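Local coordinates for ssDNA binding protein (Aeropyrum pernix, PDB 4PSN) that probably binds single-stranded DNA, which the assembly of four subunits may entrap in tunnels between the subunits, at residues V129-T132 and D136-Y139; G149-T154 and A160-A165; R52-L57 and S88-E93. One frame throughout, in Å; residues are numbered along the deposited sequence.

Contact 1 of 3, residues V129-T132 and D136-Y139; sequences VGET and DVVY
T132 and D136 face each other at the turn end of a β-hairpin, with their side chains crossing at a slant. T132 OG1 sits between its own backbone N and carbonyl carbon (chi1 70°), which turns the hydroxyl to the carboxylate. T132 OG1 donates to D136 OD2 at 2.6 Å, but this bond is doubtful, as OD2 sits too near another atom. The backbone closes the same pair, T132 N to D136 O at 2.9 Å. With a valine at T132, D136 OD2 would probably lose this hydroxyl donor and the carboxylate would be less firmly held. On the same face lies V138, opposite G130, which has no side chain. The two methyls of V138 reach to either side of the glycine. Its CG1 meets V129 CB at 4.0 Å, and its CG2 meets T132 CG2 at 4.1 Å. E131 and V137 point to the other face, where E131 CG comes no nearer V137 CG2 than 4.3 Å. The strands are antiparallel and carry a β-bulge, two residues (V129, G130) set against one (V138). V138 O takes a 2.8 Å bond from V129 N and a weak one from G130 N. V138 N returns an almost straight 2.9 Å bond to G130 O. D136 OD2 also forms a salt bridge with R176 of the second subunit. Strand 125-131 is an edge strand of its sheet within the chain. Strand 137-143 bonds on to strand 146-155, V138 packs on I152 and V220, and Y139 packs on helix 186-198, where its OH bonds D187.

Contact 2 of 3, residues G149-T154 and A160-A165; sequences GALIVT and ALVRGA
Three atoms of two side chains grip T154 OG1. R163 holds it end-on with two nitrogens, NH2 to T154 OG1 at 2.7 Å and NH1 to T154 OG1 at 2.8 Å. The oxygen lies in the guanidinium plane. The other partner is OD1 of D136, just before strand 137-143, so the hydroxyl links the arginine to that carboxylate. R163 pairs in register with I152, and its chain bends at CB-CG (chi2 -73°) to carry the guanidinium along to T154. I152 CG2 covers one face of that group and L161 CB the opposite one, 3.9 Å above the plane. I152 CG2 also touches R163 CG at 3.7 Å. On the other face of the sheet, the side chains of L151 and V162 cross at an angle, L151 CD1 touching V162 CG1 at 3.7 Å, and V153 CG1 meets A160 CB at 3.8 Å. L151 and G164 approach to 4.0 Å between their CA atoms; a CB on G164 would run into A150 O. This antiparallel hairpin is the middle of the six-stranded sheet, between strands 137-143 and 172-180. Helix 186-198 packs on L151 and V153. Helix 206-218 packs on the opposite face, against A150, I152 and A165, while R176 of the second subunit touches I152 and R163.

Contact 3 of 3, residues R52-L57 and S88-E93; sequences RVLFEL and STLRVE
Helix 52-57 runs over strand 90-93 with the two axes 11.8 Å apart at their closest and a crossing angle of -46°. This is α/β layer packing: helix 40-61 lies on one face of the antiparallel sheet of strands 6-13, 69-78 and 83-97. No hydrogen bond joins the two segments. The contact is wholly apolar and made by side-chain ends. L57 is its centre. Its CG stands anti to the backbone N (chi1 177°), and its CB is directed toward the strand. L57 CD2 meets two residues of the strand tip to tip. It reaches L90 CD2 at 3.9 Å and V92 CG2, also at 3.9 Å. L90 and V92 are two apart on the strand, so both point to the helix, while R91 between them points away. One methyl of L57, CD2, therefore touches both. L54 lies one turn earlier on the helix. Its CB does not point at the strand, but its end comes nearer, with L54 CD2 at 4.4 Å from L90 CD1. All four residues are buried. I72 of the middle strand touches both L54 and L90, and L62 touches L57 and V92, so the cluster continues beyond this pair. F110 of the third subunit packs on V53 and L57. The helix also has a polar side turned from the sheet. There R52 and E56, one turn apart, form a salt bridge, and Y143 OH of the third subunit bonds both. R52 NH2 meets E56 OE2 at 3.0 Å, on the anti side of the carboxylate.

Contact 3 comes first along the chain and lies in the N-terminal part, where a helix packs on the three-stranded sheet. Contacts 1 and 2 follow in series, both in the six-stranded antiparallel sheet of the C-terminal domain. Their centres are 9 Å apart and they touch. Strands 137-143 and 146-155 are neighbours, and V137 N probably bonds V153 O at 2.8 Å. Contact 3 is about 48 Å, centre to centre, from contact 2 and 49 Å from contact 1, on the opposite side of the chain's centre. Contacts 1 and 2 meet the second subunit, contact 3 the third and fourth. Both ends of this extended chain thus join the tetramer, consistent with tunnels between subunits.

Contact 1 of 3, residues V129-T132 and D136-Y139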
ATOM      1  N   VAL C 129      -5.802  18.185  36.151  1.00 23.84           N
ATOM      2  CA  VAL C 129      -4.563  18.820  35.720  1.00 29.64           C
ATOM      3  C   VAL C 129      -4.510  20.277  36.158  1.00 31.84           C
ATOM      4  O   VAL C 129      -3.496  20.744  36.667  1.00 31.64           O
ATOM      5  CB  VAL C 129      -4.441  18.823  34.186  1.00 32.06           C
ATOM      6  CG1 VAL C 129      -3.163  19.553  33.757  1.00 34.56           C
ATOM      7  CG2 VAL C 129      -4.466  17.417  33.649  1.00 32.60           C
ATOM      8  N   GLY C 130      -5.593  21.011  35.927  1.00 28.50           N
ATOM      9  CA  GLY C 130      -5.611  22.430  36.240  1.00 28.46           C
ATOM     10  C   GLY C 130      -6.794  23.148  35.620  1.00 28.13           C
ATOM     11  O   GLY C 130      -7.699  22.513  35.085  1.00 26.87           O
ATOM     12  N   GLU C 131      -6.785  24.475  35.708  1.00 26.74           N
ATOM     13  CA  GLU C 131      -7.813  25.311  35.105  1.00 31.75           C
ATOM     14  C   GLU C 131      -7.227  26.169  33.992  1.00 33.69           C
ATOM     15  O   GLU C 131      -6.071  26.586  34.055  1.00 33.76           O
ATOM     16  CB  GLU C 131      -8.456  26.211  36.157  1.00 34.74           C
ATOM     17  CG  GLU C 131      -9.351  25.467  37.130  1.00 49.68           C
ATOM     18  CD  GLU C 131     -10.113  26.401  38.066  1.00 60.76           C
ATOM     19  OE1 GLU C 131     -10.115  27.630  37.815  1.00 61.62           O
ATOM     20  OE2 GLU C 131     -10.706  25.899  39.049  1.00 65.30           O
ATOM     21  N   THR C 132      -8.029  26.427  32.970  1.00 32.48           N
ATOM     22  CA  THR C 132      -7.622  27.322  31.897  1.00 32.49           C
ATOM     23  C   THR C 132      -7.837  28.765  32.320  1.00 33.75           C
ATOM     24  O   THR C 132      -8.463  29.044  33.344  1.00 28.71           O
ATOM     25  CB  THR C 132      -8.474  27.117  30.660  1.00 30.91           C
ATOM     26  OG1 THR C 132      -9.797  27.601  30.941  1.00 25.97           O
ATOM     27  CG2 THR C 132      -8.497  25.639  30.260  1.00 30.69           C
ATOM     28  N   ASP C 136     -12.151  26.894  32.609  1.00 22.91           N
ATOM     29  CA  ASP C 136     -12.512  25.512  32.307  1.00 22.51           C
ATOM     30  C   ASP C 136     -11.639  24.633  33.195  1.00 23.85           C
ATOM     31  O   ASP C 136     -10.535  25.025  33.557  1.00 26.84           O
ATOM     32  CB  ASP C 136     -12.215  25.123  30.846  1.00 21.33           C
ATOM     33  CG  ASP C 136     -12.698  26.148  29.839  1.00 38.18           C
ATOM     34  OD1 ASP C 136     -13.864  26.068  29.407  1.00 41.91           O
ATOM     35  OD2 ASP C 136     -11.893  27.013  29.444  1.00 46.22           O
ATOM     36  N   VAL C 137     -12.111  23.432  33.513  1.00 20.30           N
ATOM     37  CA  VAL C 137     -11.312  22.481  34.281  1.00 22.12           C
ATOM     38  C   VAL C 137     -10.815  21.351  33.369  1.00 22.72           C
ATOM     39  O   VAL C 137     -11.594  20.755  32.628  1.00 19.20           O
ATOM     40  CB  VAL C 137     -12.114  21.887  35.445  1.00 23.29           C
ATOM     41  CG1 VAL C 137     -11.183  21.072  36.365  1.00 23.33           C
ATOM     42  CG2 VAL C 137     -12.793  23.003  36.214  1.00 31.47           C
ATOM     43  N   VAL C 138      -9.521  21.059  33.438  1.00 21.71           N
ATOM     44  CA  VAL C 138      -8.913  20.038  32.588  1.00 21.20           C
ATOM     45  C   VAL C 138      -8.464  18.818  33.391  1.00 20.35           C
ATOM     46  O   VAL C 138      -7.805  18.954  34.422  1.00 22.32           O
ATOM     47  CB  VAL C 138      -7.721  20.609  31.787  1.00 22.33           C
ATOM     48  CG1 VAL C 138      -6.932  19.492  31.100  1.00 20.73           C
ATOM     49  CG2 VAL C 138      -8.227  21.619  30.763  1.00 21.93           C
ATOM     50  N   TYR C 139      -8.845  17.639  32.910  1.00 19.01           N
ATOM     51  CA  TYR C 139      -8.487  16.374  33.542  1.00 14.92           C
ATOM     52  C   TYR C 139      -7.716  15.524  32.564  1.00 20.85           C
ATOM     53  O   TYR C 139      -8.029  15.493  31.367  1.00 20.30           O
ATOM     54  CB  TYR C 139      -9.740  15.580  33.949  1.00 16.92           C
ATOM     55  CG  TYR C 139     -10.602  16.286  34.939  1.00 23.03           C
ATOM     56  CD1 TYR C 139     -10.514  16.007  36.303  1.00 25.78           C
ATOM     57  CD2 TYR C 139     -11.500  17.242  34.518  1.00 17.98           C
ATOM     58  CE1 TYR C 139     -11.305  16.664  37.216  1.00 23.44           C
ATOM     59  CE2 TYR C 139     -12.286  17.895  35.408  1.00 20.15           C
ATOM     60  CZ  TYR C 139     -12.185  17.614  36.757  1.00 26.49           C
ATOM     61  OH  TYR C 139     -12.992  18.289  37.635  1.00 27.89           O
TER

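Contact 2 of 3, residues G149-T154 and A160-A165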
ATOM      1  N   GLY C 149      -5.502  10.202  27.523  1.00 20.32           N
ATOM      2  CA  GLY C 149      -6.377  11.250  27.011  1.00 20.83           C
ATOM      3  C   GLY C 149      -6.603  12.430  27.925  1.00 18.51           C
ATOM      4  O   GLY C 149      -5.907  12.613  28.917  1.00 22.71           O
ATOM      5  N   ALA C 150      -7.598  13.243  27.586  1.00 17.76           N
ATOM      6  CA  ALA C 150      -7.902  14.435  28.356  1.00 14.68           C
ATOM      7  C   ALA C 150      -9.352  14.823  28.173  1.00 13.83           C
ATOM      8  O   ALA C 150      -9.971  14.502  27.158  1.00 16.46           O
ATOM      9  CB  ALA C 150      -6.997  15.609  27.943  1.00 20.02           C
ATOM     10  N   LEU C 151      -9.864  15.559  29.147  1.00 17.53           N
ATOM     11  CA  LEU C 151     -11.250  15.946  29.152  1.00 19.37           C
ATOM     12  C   LEU C 151     -11.243  17.389  29.576  1.00 18.80           C
ATOM     13  O   LEU C 151     -10.435  17.771  30.402  1.00 21.68           O
ATOM     14  CB  LEU C 151     -11.945  15.114  30.218  1.00 26.84           C
ATOM     15  CG  LEU C 151     -13.435  15.277  30.369  1.00 38.12           C
ATOM     16  CD1 LEU C 151     -14.089  14.076  29.742  1.00 43.08           C
ATOM     17  CD2 LEU C 151     -13.766  15.361  31.833  1.00 41.21           C
ATOM     18  N   ILE C 152     -12.142  18.194  29.030  1.00 17.61           N
ATOM     19  CA  ILE C 152     -12.251  19.565  29.490  1.00 19.99           C
ATOM     20  C   ILE C 152     -13.688  19.869  29.867  1.00 17.39           C
ATOM     21  O   ILE C 152     -14.623  19.537  29.145  1.00 17.60           O
ATOM     22  CB  ILE C 152     -11.721  20.573  28.436  1.00 21.63           C
ATOM     23  CG1 ILE C 152     -11.877  22.013  28.941  1.00 24.24           C
ATOM     24  CG2 ILE C 152     -12.430  20.383  27.081  1.00 20.94           C
ATOM     25  CD1 ILE C 152     -11.039  23.004  28.113  1.00 23.12           C
ATOM     26  N   VAL C 153     -13.859  20.497  31.017  1.00 16.10           N
ATOM     27  CA  VAL C 153     -15.181  20.770  31.545  1.00 17.74           C
ATOM     28  C   VAL C 153     -15.394  22.268  31.715  1.00 17.48           C
ATOM     29  O   VAL C 153     -14.614  22.951  32.392  1.00 20.87           O
ATOM     30  CB  VAL C 153     -15.353  20.093  32.923  1.00 22.54           C
ATOM     31  CG1 VAL C 153     -16.734  20.442  33.526  1.00 19.22           C
ATOM     32  CG2 VAL C 153     -15.203  18.587  32.765  1.00 19.29           C
ATOM     33  N   THR C 154     -16.454  22.785  31.110  1.00 18.64           N
ATOM     34  CA  THR C 154     -16.762  24.205  31.241  1.00 22.60           C
ATOM     35  C   THR C 154     -17.994  24.386  32.119  1.00 20.51           C
ATOM     36  O   THR C 154     -19.094  24.036  31.722  1.00 24.88           O
ATOM     37  CB  THR C 154     -17.046  24.864  29.861  1.00 32.81           C
ATOM     38  OG1 THR C 154     -15.980  24.574  28.949  1.00 32.41           O
ATOM     39  CG2 THR C 154     -17.195  26.385  30.009  1.00 31.22           C
ATOM     40  N   ALA C 160     -22.809  21.910  32.998  1.00 17.93           N
ATOM     41  CA  ALA C 160     -21.470  22.007  32.436  1.00 20.58           C
ATOM     42  C   ALA C 160     -21.442  21.437  31.021  1.00 20.88           C
ATOM     43  O   ALA C 160     -22.219  20.552  30.687  1.00 20.99           O
ATOM     44  CB  ALA C 160     -20.453  21.265  33.330  1.00 18.96           C
ATOM     45  N   LEU C 161     -20.533  21.950  30.203  1.00 16.37           N
ATOM     46  CA  LEU C 161     -20.206  21.331  28.931  1.00 17.76           C
ATOM     47  C   LEU C 161     -18.977  20.455  29.137  1.00 25.02           C
ATOM     48  O   LEU C 161     -18.014  20.871  29.791  1.00 21.10           O
ATOM     49  CB  LEU C 161     -19.890  22.407  27.908  1.00 21.44           C
ATOM     50  CG  LEU C 161     -21.011  23.418  27.698  1.00 24.42           C
ATOM     51  CD1 LEU C 161     -20.566  24.520  26.755  1.00 24.06           C
ATOM     52  CD2 LEU C 161     -22.241  22.729  27.155  1.00 27.76           C
ATOM     53  N   VAL C 162     -19.010  19.250  28.575  1.00 19.28           N
ATOM     54  CA  VAL C 162     -17.908  18.322  28.696  1.00 23.09           C
ATOM     55  C   VAL C 162     -17.522  17.852  27.303  1.00 25.62           C
ATOM     56  O   VAL C 162     -18.388  17.543  26.491  1.00 23.92           O
ATOM     57  CB  VAL C 162     -18.320  17.090  29.514  1.00 19.73           C
ATOM     58  CG1 VAL C 162     -17.136  16.162  29.675  1.00 25.97           C
ATOM     59  CG2 VAL C 162     -18.837  17.525  30.884  1.00 26.88           C
ATOM     60  N   ARG C 163     -16.225  17.825  27.021  1.00 17.90           N
ATOM     61  CA  ARG C 163     -15.734  17.180  25.802  1.00 19.09           C
ATOM     62  C   ARG C 163     -14.346  16.624  26.051  1.00 16.67           C
ATOM     63  O   ARG C 163     -13.712  16.973  27.033  1.00 15.56           O
ATOM     64  CB  ARG C 163     -15.751  18.117  24.576  1.00 25.26           C
ATOM     65  CG  ARG C 163     -15.177  19.507  24.755  1.00 31.42           C
ATOM     66  CD  ARG C 163     -16.130  20.362  25.586  1.00 43.00           C
ATOM     67  NE  ARG C 163     -15.928  21.797  25.425  1.00 43.61           N
ATOM     68  CZ  ARG C 163     -15.847  22.652  26.441  1.00 44.33           C
ATOM     69  NH1 ARG C 163     -15.673  23.947  26.206  1.00 52.90           N
ATOM     70  NH2 ARG C 163     -15.937  22.214  27.695  1.00 29.92           N
ATOM     71  N   GLY C 164     -13.877  15.751  25.181  1.00 18.28           N
ATOM     72  CA  GLY C 164     -12.582  15.151  25.428  1.00 19.81           C
ATOM     73  C   GLY C 164     -12.289  14.064  24.437  1.00 16.23           C
ATOM     74  O   GLY C 164     -13.035  13.883  23.481  1.00 15.27           O
ATOM     75  N   ALA C 165     -11.199  13.336  24.670  1.00 17.48           N
ATOM     76  CA  ALA C 165     -10.754  12.336  23.726  1.00 14.75           C
ATOM     77  C   ALA C 165      -9.822  11.367  24.443  1.00 16.86           C
ATOM     78  O   ALA C 165      -9.142  11.771  25.377  1.00 16.91           O
ATOM     79  CB  ALA C 165      -9.996  13.025  22.582  1.00 13.24           C
TER

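Contact 3 of 3, residues R52-L57 and S88-E93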
ATOM      1  N   ARG C  52      22.653  -7.754  -2.484  1.00 26.19           N
ATOM      2  CA  ARG C  52      23.753  -8.677  -2.200  1.00 27.57           C
ATOM      3  C   ARG C  52      24.333  -8.361  -0.833  1.00 29.13           C
ATOM      4  O   ARG C  52      24.568  -9.254  -0.006  1.00 27.46           O
ATOM      5  CB  ARG C  52      24.825  -8.566  -3.287  1.00 30.68           C
ATOM      6  CG  ARG C  52      25.934  -9.608  -3.205  1.00 29.58           C
ATOM      7  CD  ARG C  52      27.068  -9.165  -2.323  1.00 36.53           C
ATOM      8  NE  ARG C  52      28.139 -10.163  -2.301  1.00 42.02           N
ATOM      9  CZ  ARG C  52      28.161 -11.216  -1.487  1.00 49.57           C
ATOM     10  NH1 ARG C  52      29.175 -12.078  -1.538  1.00 48.51           N
ATOM     11  NH2 ARG C  52      27.172 -11.403  -0.615  1.00 50.83           N
ATOM     12  N   VAL C  53      24.547  -7.073  -0.592  1.00 31.14           N
ATOM     13  CA  VAL C  53      25.071  -6.605   0.680  1.00 33.04           C
ATOM     14  C   VAL C  53      24.103  -6.869   1.828  1.00 31.16           C
ATOM     15  O   VAL C  53      24.507  -7.309   2.910  1.00 29.17           O
ATOM     16  CB  VAL C  53      25.368  -5.111   0.596  1.00 45.99           C
ATOM     17  CG1 VAL C  53      25.483  -4.511   1.975  1.00 47.51           C
ATOM     18  CG2 VAL C  53      26.634  -4.889  -0.231  1.00 51.11           C
ATOM     19  N   LEU C  54      22.823  -6.598   1.590  1.00 28.69           N
ATOM     20  CA  LEU C  54      21.802  -6.818   2.600  1.00 22.55           C
ATOM     21  C   LEU C  54      21.702  -8.291   2.949  1.00 25.05           C
ATOM     22  O   LEU C  54      21.407  -8.654   4.087  1.00 24.54           O
ATOM     23  CB  LEU C  54      20.449  -6.295   2.116  1.00 23.78           C
ATOM     24  CG  LEU C  54      20.375  -4.765   2.040  1.00 28.28           C
ATOM     25  CD1 LEU C  54      19.032  -4.327   1.463  1.00 30.37           C
ATOM     26  CD2 LEU C  54      20.590  -4.155   3.427  1.00 30.18           C
ATOM     27  N   PHE C  55      21.951  -9.157   1.973  1.00 27.38           N
ATOM     28  CA  PHE C  55      21.893 -10.575   2.266  1.00 27.14           C
ATOM     29  C   PHE C  55      22.895 -10.929   3.377  1.00 28.75           C
ATOM     30  O   PHE C  55      22.570 -11.651   4.313  1.00 27.80           O
ATOM     31  CB  PHE C  55      22.155 -11.417   1.013  1.00 24.66           C
ATOM     32  CG  PHE C  55      22.177 -12.896   1.284  1.00 29.98           C
ATOM     33  CD1 PHE C  55      21.016 -13.635   1.233  1.00 31.78           C
ATOM     34  CD2 PHE C  55      23.355 -13.536   1.616  1.00 32.08           C
ATOM     35  CE1 PHE C  55      21.036 -14.997   1.490  1.00 32.49           C
ATOM     36  CE2 PHE C  55      23.376 -14.890   1.877  1.00 30.20           C
ATOM     37  CZ  PHE C  55      22.215 -15.617   1.815  1.00 29.50           C
ATOM     38  N   GLU C  56      24.108 -10.408   3.282  1.00 26.22           N
ATOM     39  CA  GLU C  56      25.128 -10.720   4.281  1.00 30.46           C
ATOM     40  C   GLU C  56      24.764 -10.150   5.653  1.00 34.36           C
ATOM     41  O   GLU C  56      24.968 -10.796   6.688  1.00 33.21           O
ATOM     42  CB  GLU C  56      26.495 -10.194   3.847  1.00 34.30           C
ATOM     43  CG  GLU C  56      27.030 -10.883   2.620  1.00 43.47           C
ATOM     44  CD  GLU C  56      27.144 -12.394   2.805  1.00 49.67           C
ATOM     45  OE1 GLU C  56      27.449 -12.841   3.934  1.00 49.65           O
ATOM     46  OE2 GLU C  56      26.915 -13.134   1.823  1.00 51.73           O
ATOM     47  N   LEU C  57      24.224  -8.940   5.662  1.00 31.15           N
ATOM     48  CA  LEU C  57      23.842  -8.300   6.919  1.00 26.74           C
ATOM     49  C   LEU C  57      22.686  -9.045   7.587  1.00 27.70           C
ATOM     50  O   LEU C  57      22.759  -9.423   8.757  1.00 26.79           O
ATOM     51  CB  LEU C  57      23.469  -6.839   6.673  1.00 27.42           C
ATOM     52  CG  LEU C  57      22.971  -6.022   7.874  1.00 28.91           C
ATOM     53  CD1 LEU C  57      24.001  -6.043   8.986  1.00 25.25           C
ATOM     54  CD2 LEU C  57      22.642  -4.580   7.491  1.00 27.19           C
ATOM     55  N   SER C  88      26.484   5.090   5.276  1.00 36.63           N
ATOM     56  CA  SER C  88      26.416   5.722   6.594  1.00 37.33           C
ATOM     57  C   SER C  88      24.972   6.082   6.968  1.00 38.02           C
ATOM     58  O   SER C  88      24.692   6.459   8.106  1.00 36.85           O
ATOM     59  CB  SER C  88      27.306   6.970   6.668  1.00 39.12           C
ATOM     60  OG  SER C  88      26.701   8.082   6.024  1.00 41.46           O
ATOM     61  N   THR C  89      24.049   5.958   6.017  1.00 35.09           N
ATOM     62  CA  THR C  89      22.647   6.247   6.316  1.00 31.16           C
ATOM     63  C   THR C  89      21.814   4.983   6.369  1.00 29.25           C
ATOM     64  O   THR C  89      20.591   5.036   6.476  1.00 33.37           O
ATOM     65  CB  THR C  89      22.027   7.177   5.272  1.00 29.90           C
ATOM     66  OG1 THR C  89      21.958   6.489   4.018  1.00 26.41           O
ATOM     67  CG2 THR C  89      22.871   8.450   5.124  1.00 34.01           C
ATOM     68  N   LEU C  90      22.474   3.839   6.281  1.00 25.06           N
ATOM     69  CA  LEU C  90      21.755   2.578   6.297  1.00 26.51           C
ATOM     70  C   LEU C  90      21.144   2.361   7.675  1.00 28.89           C
ATOM     71  O   LEU C  90      21.824   2.475   8.689  1.00 29.37           O
ATOM     72  CB  LEU C  90      22.688   1.416   5.941  1.00 27.24           C
ATOM     73  CG  LEU C  90      22.050   0.038   6.108  1.00 32.07           C
ATOM     74  CD1 LEU C  90      20.890  -0.136   5.142  1.00 28.15           C
ATOM     75  CD2 LEU C  90      23.097  -1.064   5.917  1.00 26.93           C
ATOM     76  N   ARG C  91      19.855   2.055   7.710  1.00 22.73           N
ATOM     77  CA  ARG C  91      19.192   1.763   8.967  1.00 29.63           C
ATOM     78  C   ARG C  91      18.379   0.505   8.784  1.00 27.88           C
ATOM     79  O   ARG C  91      17.636   0.379   7.819  1.00 24.09           O
ATOM     80  CB  ARG C  91      18.288   2.921   9.387  1.00 40.99           C
ATOM     81  CG  ARG C  91      17.472   2.630  10.631  1.00 58.53           C
ATOM     82  CD  ARG C  91      16.290   3.591  10.771  1.00 69.92           C
ATOM     83  NE  ARG C  91      16.717   4.970  10.988  1.00 78.44           N
ATOM     84  CZ  ARG C  91      15.892   6.013  11.019  1.00 83.12           C
ATOM     85  NH1 ARG C  91      14.585   5.837  10.842  1.00 83.10           N
ATOM     86  NH2 ARG C  91      16.373   7.233  11.226  1.00 83.50           N
ATOM     87  N   VAL C  92      18.535  -0.442   9.701  1.00 24.48           N
ATOM     88  CA  VAL C  92      17.793  -1.687   9.611  1.00 23.02           C
ATOM     89  C   VAL C  92      17.087  -1.921  10.935  1.00 29.13           C
ATOM     90  O   VAL C  92      17.659  -1.698  11.996  1.00 30.25           O
ATOM     91  CB  VAL C  92      18.714  -2.879   9.260  1.00 31.41           C
ATOM     92  CG1 VAL C  92      17.961  -4.195   9.408  1.00 39.19           C
ATOM     93  CG2 VAL C  92      19.262  -2.744   7.835  1.00 25.87           C
ATOM     94  N   GLU C  93      15.821  -2.312  10.864  1.00 29.86           N
ATOM     95  CA  GLU C  93      15.081  -2.717  12.045  1.00 32.02           C
ATOM     96  C   GLU C  93      14.704  -4.177  11.877  1.00 31.23           C
ATOM     97  O   GLU C  93      14.482  -4.645  10.766  1.00 28.26           O
ATOM     98  CB  GLU C  93      13.833  -1.856  12.229  1.00 31.53           C
ATOM     99  CG  GLU C  93      14.141  -0.398  12.583  1.00 33.16           C
ATOM    100  CD  GLU C  93      12.975   0.528  12.269  1.00 40.74           C
ATOM    101  OE1 GLU C  93      12.849   0.950  11.095  1.00 39.62           O
ATOM    102  OE2 GLU C  93      12.175   0.820  13.191  1.00 39.27           O
TER